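SAM-dependent methyltransferase (Thiobacillus denitrificans, PDB 5EPE) binds S-adenosyl-L-homocysteine and is probably an S-adenosylmethionine-dependent methyltransferase. Local coordinates at residues 17-22 and 185-190; 143-148 and 234-239; 191-196 and 228-233. One frame throughout, in Å; residues are numbered along the deposited sequence.

Overall arrangement
Contacts 1 and 3 are buried, whereas contact 2 lies partly at the surface, farther from the centre of the chain. Helix 189-209 serves contacts 1 and 3, and helix 216-237 serves contacts 2 and 3, so that contact 3 shares a helix with each of the others. The neighbouring strands 179-186 and 238-247 tie contacts 1 and 2 to the same end of the sheet. Contact 1 is apolar across its segments, with ligand and sodium ions at its margins; contact 2 relies on backbone bonds and exposed charges; contact 3 turns on a buried tyrosine-aspartate bond. Asp-193 of contact 3 also forms a salt bridge with Arg-235 of contact 2.

Contact 1 of 3, residues 17-22 and 185-190; sequences HNPFTP and VLADQD. With NA (sodium ion), chain C; NA (sodium ion), chain B; SAH (S-adenosyl-L-homocysteine), chain D.
Phe-20 reaches Val-185 with the far end of its ring. Its CB bond points away from 185-190, and chi1 (-113°) sets CG; from there the ring comes back with its CE1-CZ edge leading, CE1 3.9 Å from Ala-187 N and CZ 3.3 Å from Val-185 O. CZ also meets Val-185 CG1 at 3.6 Å, the two side chains crossing at about a right angle. The backbone of 185-187 thus passes the ring's edge, while Trp-240 of the adjoining strand packs edge-to-face with it. An alanine in place of Phe-20 would probably open a gap beside Val-185 and cost Trp-240 this edge-to-face partner. Pro-19, centre of an inverse gamma turn, sets its O 3.2 Å from Ala-187 CB. This loop belongs to the cofactor pocket of a Rossmann-like methyltransferase: His-17 N donates a nearly straight bond (164°) to S-adenosyl-L-homocysteine OXT, and Asn-18 ND2 binds the other carboxylate oxygen, O, at 2.8 Å. Beyond the strand, Asp-188 OD1 caps helix 189-209 at Ser-191 N. Asp-188 OD2 bridges two sodium ions, at 2.6 and 2.7 Å, the latter also binding Asp-190 OD2 at 2.5 Å; waters and aspartates of neighbouring subunits complete these sites.

Contact 2 of 3, residues 143-148 and 234-239; sequences WRKLPT and TREYLG
Tyr-237 O is gripped by two backbone donors, Arg-144 N at 2.9 Å and, weakly, Lys-145 N at 3.4 Å. The carbonyl belongs to the last turn of helix 216-237, just where the chain enters strand 238-247, whose Leu-238 forms an antiparallel, non-hydrogen-bonded pair with Trp-143 at the end of strand 134-143. Outside this junction, the extended Arg-144 side chain brings NH1 to Glu-236 O at 2.8 Å, the acceptor lying in the guanidinium plane. A salt-bridge network surrounds Glu-236 OE1: Lys-145 NZ meets it at 3.0 Å, nearly along the C-O axis, and Arg-144 NH1 lies 3.6 Å away, its guanidinium turned 81° from the carboxylate. Gln-189 NE2 is hydrogen-bonded to the other oxygen, OE2. Lying between the backbone N and carbonyl carbon (chi1 64°), Lys-145 CG comes close to Tyr-237 CD1; the extended chain then crosses the ring at a slant, and CE makes an off-centre CH-pi contact. Lys-145 O meets the edge of that ring. On the inner side, Trp-143 NE1 bonds to Ile-161 O, while its CZ3 packs 3.9 Å from Leu-238 CD1.

Contact 3 of 3, residues 191-196 and 228-233; sequences SWDRYE and ERYATN
Tyr-230 OH donates a short hydrogen bond to Asp-193 OD1, 2.6 Å away, joining two helices at a buried site where Met-184 of a neighbouring subunit packs on Asp-193. The phenol proton reaches OD1 on the anti side, 24° out of the carboxylate plane, and the carboxylate is turned 75° from the ring, which it meets at the edge. OD1 has a second partner, Arg-235 NE, in a salt bridge from the same helix as Tyr-230. Two donors therefore converge on this oxygen, and the nearby positive charge would be expected to help keep Asp-193 ionised.

The second polar link runs through water. Glu-196 OE2 and Arg-229 NH1 lie 4.4 Å apart, beyond a direct salt bridge, and one water spans them: it donates to OE2 at 2.6 Å and accepts from NH1 at 2.7 Å. Both charges have further mates, Glu-196 OE1 with Lys-199 NZ and Arg-229 NH1 with Glu-226 OE1, while Arg-229 NH2 binds Thr-234 OG1.

Packing centres on the Tyr-230 ring. The side chain leaves its helix toward 191-196, with CG anti to the backbone N. Glu-196 CB sits over one face, 3.8 Å above the plane and offset toward the rim, and Glu-196 CG lies 3.6 Å from Tyr-230 CD1. At the hydroxyl end, Trp-192 CB approaches Tyr-230 OH to 3.2 Å; the indole itself turns away, toward Pro-19 and strand 238-247.

The two short helical segments run nearly antiparallel, at 158°, with their axes 11.7 Å apart, a distance spanned mainly by the tyrosine. The arrangement is that of an antiparallel helical hairpin, formed by helices 189-209 and 216-237 and connecting, along the chain, the last two strands of the Rossmann-like methyltransferase sheet, 179-186 and 238-247, which are antiparallel neighbours.

Contact 1 of 3, residues 17-22 and 185-190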
loop_
_atom_site.group_PDB
_atom_site.type_symbol
_atom_site.label_atom_id
_atom_site.label_comp_id
_atom_site.label_asym_id
_atom_site.label_seq_id
_atom_site.Cartn_x
_atom_site.Cartn_y
_atom_site.Cartn_z
ATOM N N HIS A 17 34.645 17.091 -13.843
ATOM C CA HIS A 17 34.045 17.620 -12.674
ATOM C C HIS A 17 32.516 17.457 -12.707
ATOM O O HIS A 17 31.775 18.401 -12.429
ATOM C CB HIS A 17 34.432 19.109 -12.524
ATOM C CG HIS A 17 35.908 19.341 -12.443
ATOM N ND1 HIS A 17 36.600 19.233 -11.266
ATOM C CD2 HIS A 17 36.829 19.600 -13.401
ATOM C CE1 HIS A 17 37.899 19.447 -11.499
ATOM N NE2 HIS A 17 38.062 19.670 -12.789
ATOM N N ASN A 18 32.066 16.246 -12.990
ATOM C CA ASN A 18 30.679 15.959 -13.121
ATOM C C ASN A 18 30.562 14.443 -13.119
ATOM O O ASN A 18 31.540 13.748 -13.339
ATOM C CB ASN A 18 30.130 16.512 -14.458
ATOM C CG ASN A 18 29.536 17.901 -14.309
ATOM O OD1 ASN A 18 28.706 18.147 -13.428
ATOM N ND2 ASN A 18 29.910 18.792 -15.191
ATOM N N PRO A 19 29.348 13.928 -12.937
ATOM C CA PRO A 19 29.150 12.439 -12.921
ATOM C C PRO A 19 29.134 11.780 -14.313
ATOM O O PRO A 19 28.159 11.174 -14.745
ATOM C CB PRO A 19 27.826 12.294 -12.178
ATOM C CG PRO A 19 27.076 13.582 -12.461
ATOM C CD PRO A 19 28.120 14.651 -12.539
ATOM N N PHE A 20 30.238 11.906 -15.028
ATOM C CA PHE A 20 30.421 11.339 -16.324
ATOM C C PHE A 20 31.781 10.640 -16.303
ATOM O O PHE A 20 32.706 11.115 -15.713
ATOM C CB PHE A 20 30.511 12.421 -17.397
ATOM C CG PHE A 20 29.367 12.447 -18.381
ATOM C CD1 PHE A 20 28.091 12.018 -18.037
ATOM C CD2 PHE A 20 29.582 12.966 -19.632
ATOM C CE1 PHE A 20 27.071 12.069 -18.939
ATOM C CE2 PHE A 20 28.562 12.984 -20.560
ATOM C CZ PHE A 20 27.308 12.533 -20.190
ATOM N N THR A 21 31.844 9.459 -16.867
ATOM C CA THR A 21 33.103 8.789 -17.087
ATOM C C THR A 21 33.781 9.270 -18.362
ATOM O O THR A 21 33.154 9.922 -19.185
ATOM C CB THR A 21 32.861 7.293 -17.237
ATOM O OG1 THR A 21 31.920 7.024 -18.296
ATOM C CG2 THR A 21 32.377 6.699 -15.937
ATOM N N PRO A 22 35.073 8.904 -18.574
ATOM C CA PRO A 22 35.656 9.103 -19.897
ATOM C C PRO A 22 34.851 8.435 -21.012
ATOM O O PRO A 22 34.738 8.981 -22.128
ATOM C CB PRO A 22 37.045 8.450 -19.778
ATOM C CG PRO A 22 37.376 8.586 -18.370
ATOM C CD PRO A 22 36.093 8.457 -17.593
ATOM N N VAL A 185 23.000 12.066 -23.356
ATOM C CA VAL A 185 23.842 11.031 -22.741
ATOM C C VAL A 185 23.709 11.261 -21.234
ATOM O O VAL A 185 24.033 12.323 -20.725
ATOM C CB VAL A 185 25.331 11.110 -23.193
ATOM C CG1 VAL A 185 26.215 10.051 -22.512
ATOM C CG2 VAL A 185 25.433 10.911 -24.710
ATOM N N LEU A 186 23.216 10.250 -20.533
ATOM C CA LEU A 186 22.925 10.376 -19.134
ATOM C C LEU A 186 23.950 9.678 -18.264
ATOM O O LEU A 186 24.496 8.660 -18.666
ATOM C CB LEU A 186 21.498 9.820 -18.870
ATOM C CG LEU A 186 20.356 10.445 -19.703
ATOM C CD1 LEU A 186 18.994 10.004 -19.146
ATOM C CD2 LEU A 186 20.392 11.904 -19.832
ATOM N N ALA A 187 24.195 10.222 -17.065
ATOM C CA ALA A 187 24.924 9.477 -16.052
ATOM C C ALA A 187 24.176 8.214 -15.690
ATOM O O ALA A 187 22.969 8.126 -15.824
ATOM C CB ALA A 187 25.123 10.322 -14.798
ATOM N N ASP A 188 24.919 7.221 -15.238
ATOM C CA ASP A 188 24.364 6.083 -14.533
ATOM C C ASP A 188 24.989 6.072 -13.146
ATOM O O ASP A 188 25.808 6.951 -12.835
ATOM C CB ASP A 188 24.595 4.813 -15.277
ATOM C CG ASP A 188 26.077 4.432 -15.419
ATOM O OD1 ASP A 188 27.047 5.107 -15.019
ATOM O OD2 ASP A 188 26.279 3.410 -16.115
ATOM N N GLN A 189 24.612 5.102 -12.323
ATOM C CA GLN A 189 25.143 5.083 -10.967
ATOM C C GLN A 189 26.662 4.929 -10.912
ATOM O O GLN A 189 27.287 5.541 -10.037
ATOM C CB GLN A 189 24.453 4.060 -10.116
ATOM C CG GLN A 189 22.990 4.412 -9.906
ATOM C CD GLN A 189 22.209 3.294 -9.228
ATOM O OE1 GLN A 189 22.313 2.091 -9.598
ATOM N NE2 GLN A 189 21.496 3.644 -8.153
ATOM N N ASP A 190 27.246 4.183 -11.850
ATOM C CA ASP A 190 28.681 4.023 -11.935
ATOM C C ASP A 190 29.417 5.299 -12.240
ATOM O O ASP A 190 30.482 5.560 -11.696
ATOM C CB ASP A 190 29.064 2.937 -12.921
ATOM C CG ASP A 190 28.617 1.532 -12.433
ATOM O OD1 ASP A 190 28.667 1.163 -11.217
ATOM O OD2 ASP A 190 28.182 0.757 -13.317
HETATM NA NA NA C . 26.558 0.911 -15.206
HETATM NA NA NA B . 24.844 1.958 -17.785
HETATM N N SAH D . 32.180 21.428 -17.459
HETATM C CA SAH D . 33.294 20.988 -16.536
HETATM C CB SAH D . 33.166 21.670 -15.188
HETATM C CG SAH D . 31.870 21.443 -14.389
HETATM S SD SAH D . 31.991 21.951 -12.693
HETATM C C SAH D . 33.353 19.487 -16.360
HETATM O O SAH D . 32.341 18.801 -16.599
HETATM O OXT SAH D . 34.394 18.917 -15.970
HETATM C "C5'" SAH D . 31.500 23.699 -12.660
HETATM C "C4'" SAH D . 32.623 24.585 -13.204
HETATM O "O4'" SAH D . 32.160 25.938 -13.328
HETATM C "C3'" SAH D . 33.885 24.626 -12.323
HETATM O "O3'" SAH D . 35.008 24.243 -13.139
HETATM C "C2'" SAH D . 34.011 26.080 -11.860
HETATM O "O2'" SAH D . 35.355 26.538 -11.832
HETATM C "C1'" SAH D . 33.268 26.790 -12.958
HETATM N N9 SAH D . 32.679 28.115 -12.704
HETATM C C8 SAH D . 31.932 28.492 -11.621
HETATM N N7 SAH D . 31.498 29.725 -11.758
HETATM C C5 SAH D . 31.993 30.150 -12.996
HETATM C C6 SAH D . 31.896 31.375 -13.709
HETATM N N6 SAH D . 31.196 32.418 -13.207
HETATM N N1 SAH D . 32.489 31.487 -14.925
HETATM C C2 SAH D . 33.184 30.428 -15.403
HETATM N N3 SAH D . 33.356 29.236 -14.797
HETATM C C4 SAH D . 32.718 29.155 -13.583
HETATM O O HOH W 1 22.574 2.307 -17.810
HETATM O O HOH W 2 24.318 0.515 -15.950
HETATM O O HOH W 3 26.528 2.331 -19.708
HETATM O O HOH W 4 26.743 0.568 -17.541
HETATM O O HOH W 5 28.959 1.383 -16.031
#

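Contact 2 of 3, residues 143-148 and 234-239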
loop_
_atom_site.group_PDB
_atom_site.type_symbol
_atom_site.label_atom_id
_atom_site.label_comp_id
_atom_site.label_asym_id
_atom_site.label_seq_id
_atom_site.Cartn_x
_atom_site.Cartn_y
_atom_site.Cartn_z
ATOM N N TRP A 143 15.588 14.424 -11.284
ATOM C CA TRP A 143 15.292 13.291 -10.390
ATOM C C TRP A 143 15.287 11.962 -11.159
ATOM O O TRP A 143 14.538 11.769 -12.094
ATOM C CB TRP A 143 13.951 13.473 -9.656
ATOM C CG TRP A 143 13.916 14.623 -8.718
ATOM C CD1 TRP A 143 12.995 15.678 -8.725
ATOM C CD2 TRP A 143 14.816 14.911 -7.631
ATOM N NE1 TRP A 143 13.265 16.551 -7.681
ATOM C CE2 TRP A 143 14.369 16.109 -7.011
ATOM C CE3 TRP A 143 15.918 14.246 -7.075
ATOM C CZ2 TRP A 143 15.050 16.698 -5.928
ATOM C CZ3 TRP A 143 16.582 14.839 -5.963
ATOM C CH2 TRP A 143 16.151 16.047 -5.435
ATOM N N ARG A 144 16.199 11.067 -10.784
ATOM C CA ARG A 144 16.192 9.686 -11.254
ATOM C C ARG A 144 14.964 8.981 -10.684
ATOM O O ARG A 144 14.349 8.207 -11.380
ATOM C CB ARG A 144 17.482 8.982 -10.759
ATOM C CG ARG A 144 17.572 7.517 -11.049
ATOM C CD ARG A 144 18.910 6.954 -10.595
ATOM N NE ARG A 144 18.946 5.533 -10.892
ATOM C CZ ARG A 144 18.556 4.544 -10.112
ATOM N NH1 ARG A 144 18.028 4.722 -8.895
ATOM N NH2 ARG A 144 18.639 3.322 -10.615
ATOM N N LYS A 145 14.653 9.273 -9.439
ATOM C CA LYS A 145 13.326 9.018 -8.897
ATOM C C LYS A 145 13.012 10.028 -7.875
ATOM O O LYS A 145 13.863 10.682 -7.348
ATOM C CB LYS A 145 13.182 7.596 -8.341
ATOM C CG LYS A 145 14.040 7.285 -7.204
ATOM C CD LYS A 145 14.168 5.754 -7.087
ATOM C CE LYS A 145 14.758 5.399 -5.752
ATOM N NZ LYS A 145 15.275 3.996 -5.776
ATOM N N LEU A 146 11.754 10.127 -7.566
ATOM C CA LEU A 146 11.256 11.206 -6.799
ATOM C C LEU A 146 11.611 10.978 -5.336
ATOM O O LEU A 146 11.342 9.919 -4.827
ATOM C CB LEU A 146 9.743 11.310 -7.015
ATOM C CG LEU A 146 9.156 12.675 -6.788
ATOM C CD1 LEU A 146 9.701 13.705 -7.791
ATOM C CD2 LEU A 146 7.657 12.563 -6.924
ATOM N N PRO A 147 12.277 11.934 -4.689
ATOM C CA PRO A 147 12.569 11.696 -3.285
ATOM C C PRO A 147 11.268 11.672 -2.514
ATOM O O PRO A 147 10.278 12.289 -2.924
ATOM C CB PRO A 147 13.438 12.876 -2.845
ATOM C CG PRO A 147 13.744 13.640 -4.073
ATOM C CD PRO A 147 12.835 13.190 -5.189
ATOM N N THR A 148 11.301 10.898 -1.443
ATOM C CA THR A 148 10.168 10.648 -0.593
ATOM C C THR A 148 10.011 11.796 0.405
ATOM O O THR A 148 8.914 12.022 0.918
ATOM C CB THR A 148 10.405 9.273 0.078
ATOM O OG1 THR A 148 11.809 9.154 0.442
ATOM C CG2 THR A 148 10.062 8.149 -0.952
ATOM N N THR A 234 22.091 10.644 -3.031
ATOM C CA THR A 234 22.387 10.901 -4.407
ATOM C C THR A 234 22.264 9.654 -5.262
ATOM O O THR A 234 21.674 9.722 -6.370
ATOM C CB THR A 234 23.794 11.473 -4.492
ATOM O OG1 THR A 234 23.835 12.606 -3.615
ATOM C CG2 THR A 234 24.215 11.871 -5.887
ATOM N N ARG A 235 22.902 8.547 -4.844
ATOM C CA ARG A 235 23.077 7.418 -5.761
ATOM C C ARG A 235 21.754 6.871 -6.284
ATOM O O ARG A 235 21.651 6.474 -7.422
ATOM C CB ARG A 235 23.910 6.323 -5.094
ATOM C CG ARG A 235 24.469 5.324 -6.063
ATOM C CD ARG A 235 25.373 4.310 -5.381
ATOM N NE ARG A 235 26.178 3.618 -6.379
ATOM C CZ ARG A 235 25.792 2.547 -7.066
ATOM N NH1 ARG A 235 24.678 1.949 -6.804
ATOM N NH2 ARG A 235 26.595 2.055 -8.059
ATOM N N GLU A 236 20.731 6.841 -5.448
ATOM C CA GLU A 236 19.437 6.337 -5.803
ATOM C C GLU A 236 18.497 7.370 -6.432
ATOM O O GLU A 236 17.721 7.035 -7.274
ATOM C CB GLU A 236 18.802 5.738 -4.526
ATOM C CG GLU A 236 19.486 4.385 -4.114
ATOM C CD GLU A 236 19.284 3.323 -5.200
ATOM O OE1 GLU A 236 18.133 3.205 -5.679
ATOM O OE2 GLU A 236 20.242 2.661 -5.677
ATOM N N TYR A 237 18.603 8.625 -6.020
ATOM C CA TYR A 237 17.615 9.640 -6.365
ATOM C C TYR A 237 18.037 10.674 -7.407
ATOM O O TYR A 237 17.152 11.209 -8.101
ATOM C CB TYR A 237 17.213 10.383 -5.079
ATOM C CG TYR A 237 16.470 9.510 -4.162
ATOM C CD1 TYR A 237 15.116 9.218 -4.379
ATOM C CD2 TYR A 237 17.116 8.937 -3.045
ATOM C CE1 TYR A 237 14.408 8.380 -3.526
ATOM C CE2 TYR A 237 16.438 8.078 -2.195
ATOM C CZ TYR A 237 15.091 7.828 -2.426
ATOM O OH TYR A 237 14.420 7.030 -1.561
ATOM N N LEU A 238 19.337 10.963 -7.503
ATOM C CA LEU A 238 19.744 12.076 -8.333
ATOM C C LEU A 238 20.218 11.607 -9.706
ATOM O O LEU A 238 21.171 10.826 -9.808
ATOM C CB LEU A 238 20.790 12.976 -7.669
ATOM C CG LEU A 238 20.964 14.420 -8.256
ATOM C CD1 LEU A 238 19.689 15.281 -8.253
ATOM C CD2 LEU A 238 22.079 15.197 -7.493
ATOM N N GLY A 239 19.546 12.080 -10.730
ATOM C CA GLY A 239 19.990 11.858 -12.112
ATOM C C GLY A 239 20.851 13.040 -12.599
ATOM O O GLY A 239 20.798 14.135 -12.042
#

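Contact 3 of 3, residues 191-196 and 228-233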
loop_
_atom_site.group_PDB
_atom_site.type_symbol
_atom_site.label_atom_id
_atom_site.label_comp_id
_atom_site.label_asym_id
_atom_site.label_seq_id
_atom_site.Cartn_x
_atom_site.Cartn_y
_atom_site.Cartn_z
ATOM N N SER A 191 28.824 6.162 -13.067
ATOM C CA SER A 191 29.456 7.428 -13.359
ATOM C C SER A 191 29.343 8.404 -12.204
ATOM O O SER A 191 30.292 9.156 -11.948
ATOM C CB SER A 191 29.040 7.961 -14.756
ATOM O OG SER A 191 27.769 8.365 -14.780
ATOM N N TRP A 192 28.245 8.365 -11.471
ATOM C CA TRP A 192 28.138 9.101 -10.238
ATOM C C TRP A 192 29.203 8.644 -9.226
ATOM O O TRP A 192 29.794 9.475 -8.545
ATOM C CB TRP A 192 26.749 8.942 -9.604
ATOM C CG TRP A 192 25.732 9.994 -9.986
ATOM C CD1 TRP A 192 24.663 9.846 -10.792
ATOM C CD2 TRP A 192 25.715 11.342 -9.541
ATOM N NE1 TRP A 192 23.977 11.027 -10.918
ATOM C CE2 TRP A 192 24.605 11.966 -10.142
ATOM C CE3 TRP A 192 26.541 12.090 -8.699
ATOM C CZ2 TRP A 192 24.284 13.282 -9.892
ATOM C CZ3 TRP A 192 26.226 13.395 -8.468
ATOM C CH2 TRP A 192 25.131 13.993 -9.093
ATOM N N ASP A 193 29.417 7.341 -9.135
ATOM C CA ASP A 193 30.448 6.797 -8.219
ATOM C C ASP A 193 31.802 7.371 -8.536
ATOM O O ASP A 193 32.548 7.741 -7.616
ATOM C CB ASP A 193 30.549 5.268 -8.300
ATOM C CG ASP A 193 29.384 4.545 -7.690
ATOM O OD1 ASP A 193 28.503 5.140 -7.016
ATOM O OD2 ASP A 193 29.211 3.324 -7.983
ATOM N N ARG A 194 32.134 7.446 -9.848
ATOM C CA ARG A 194 33.423 8.031 -10.278
ATOM C C ARG A 194 33.625 9.456 -9.832
ATOM O O ARG A 194 34.720 9.796 -9.332
ATOM C CB ARG A 194 33.683 7.982 -11.801
ATOM C CG ARG A 194 33.765 6.599 -12.435
ATOM C CD ARG A 194 35.019 5.829 -12.065
ATOM N NE ARG A 194 34.784 5.238 -10.741
ATOM C CZ ARG A 194 35.487 5.476 -9.625
ATOM N NH1 ARG A 194 35.070 4.904 -8.485
ATOM N NH2 ARG A 194 36.540 6.310 -9.604
ATOM N N TYR A 195 32.606 10.282 -10.014
ATOM C CA TYR A 195 32.645 11.652 -9.593
ATOM C C TYR A 195 32.762 11.823 -8.039
ATOM O O TYR A 195 33.625 12.583 -7.558
ATOM C CB TYR A 195 31.426 12.408 -10.144
ATOM C CG TYR A 195 31.306 13.791 -9.630
ATOM C CD1 TYR A 195 32.320 14.716 -9.882
ATOM C CD2 TYR A 195 30.235 14.163 -8.845
ATOM C CE1 TYR A 195 32.255 15.976 -9.402
ATOM C CE2 TYR A 195 30.159 15.416 -8.336
ATOM C CZ TYR A 195 31.181 16.309 -8.620
ATOM O OH TYR A 195 31.140 17.548 -8.097
ATOM N N GLU A 196 31.922 11.121 -7.272
ATOM C CA GLU A 196 31.856 11.283 -5.841
ATOM C C GLU A 196 32.966 10.559 -5.114
ATOM O O GLU A 196 33.651 11.154 -4.269
ATOM C CB GLU A 196 30.486 10.864 -5.296
ATOM C CG GLU A 196 29.371 11.792 -5.791
ATOM C CD GLU A 196 29.406 13.221 -5.227
ATOM O OE1 GLU A 196 30.286 13.581 -4.395
ATOM O OE2 GLU A 196 28.513 13.998 -5.644
ATOM N N GLU A 228 28.162 7.530 3.098
ATOM C CA GLU A 228 26.779 7.144 3.495
ATOM C C GLU A 228 25.771 8.100 3.013
ATOM O O GLU A 228 24.721 7.639 2.556
ATOM C CB GLU A 228 26.624 7.014 5.019
ATOM C CG GLU A 228 27.271 5.790 5.521
ATOM C CD GLU A 228 27.619 5.950 6.992
ATOM O OE1 GLU A 228 28.825 5.982 7.257
ATOM O OE2 GLU A 228 26.714 5.995 7.885
ATOM N N ARG A 229 26.069 9.396 3.088
ATOM C CA ARG A 229 25.180 10.418 2.557
ATOM C C ARG A 229 24.932 10.186 1.054
ATOM O O ARG A 229 23.783 10.231 0.584
ATOM C CB ARG A 229 25.753 11.853 2.715
ATOM C CG ARG A 229 24.766 12.977 2.283
ATOM C CD ARG A 229 25.277 14.288 1.598
ATOM N NE ARG A 229 26.197 14.056 0.486
ATOM C CZ ARG A 229 25.868 13.684 -0.766
ATOM N NH1 ARG A 229 26.844 13.447 -1.664
ATOM N NH2 ARG A 229 24.580 13.541 -1.142
ATOM N N TYR A 230 26.030 10.052 0.306
ATOM C CA TYR A 230 25.979 9.801 -1.135
ATOM C C TYR A 230 25.129 8.543 -1.453
ATOM O O TYR A 230 24.252 8.581 -2.302
ATOM C CB TYR A 230 27.424 9.676 -1.708
ATOM C CG TYR A 230 27.437 9.078 -3.052
ATOM C CD1 TYR A 230 26.947 9.793 -4.135
ATOM C CD2 TYR A 230 27.888 7.775 -3.256
ATOM C CE1 TYR A 230 26.879 9.225 -5.381
ATOM C CE2 TYR A 230 27.868 7.205 -4.510
ATOM C CZ TYR A 230 27.384 7.940 -5.593
ATOM O OH TYR A 230 27.296 7.401 -6.863
ATOM N N ALA A 231 25.401 7.428 -0.779
ATOM C CA ALA A 231 24.707 6.175 -1.062
ATOM C C ALA A 231 23.195 6.249 -0.716
ATOM O O ALA A 231 22.381 5.698 -1.416
ATOM C CB ALA A 231 25.361 5.040 -0.308
ATOM N N THR A 232 22.864 6.900 0.381
ATOM C CA THR A 232 21.484 7.037 0.831
ATOM C C THR A 232 20.666 7.978 -0.067
ATOM O O THR A 232 19.496 7.710 -0.358
ATOM C CB THR A 232 21.458 7.540 2.308
ATOM O OG1 THR A 232 22.160 6.597 3.124
ATOM C CG2 THR A 232 20.028 7.765 2.873
ATOM N N ASN A 233 21.286 9.078 -0.485
ATOM C CA ASN A 233 20.579 10.180 -1.159
ATOM C C ASN A 233 20.919 10.210 -2.666
ATOM O O ASN A 233 20.164 9.718 -3.482
ATOM C CB ASN A 233 20.899 11.489 -0.423
ATOM C CG ASN A 233 20.453 11.426 1.039
ATOM O OD1 ASN A 233 19.282 11.332 1.300
ATOM N ND2 ASN A 233 21.363 11.344 1.946
HETATM O O HOH W 6 26.303 13.864 -4.239
#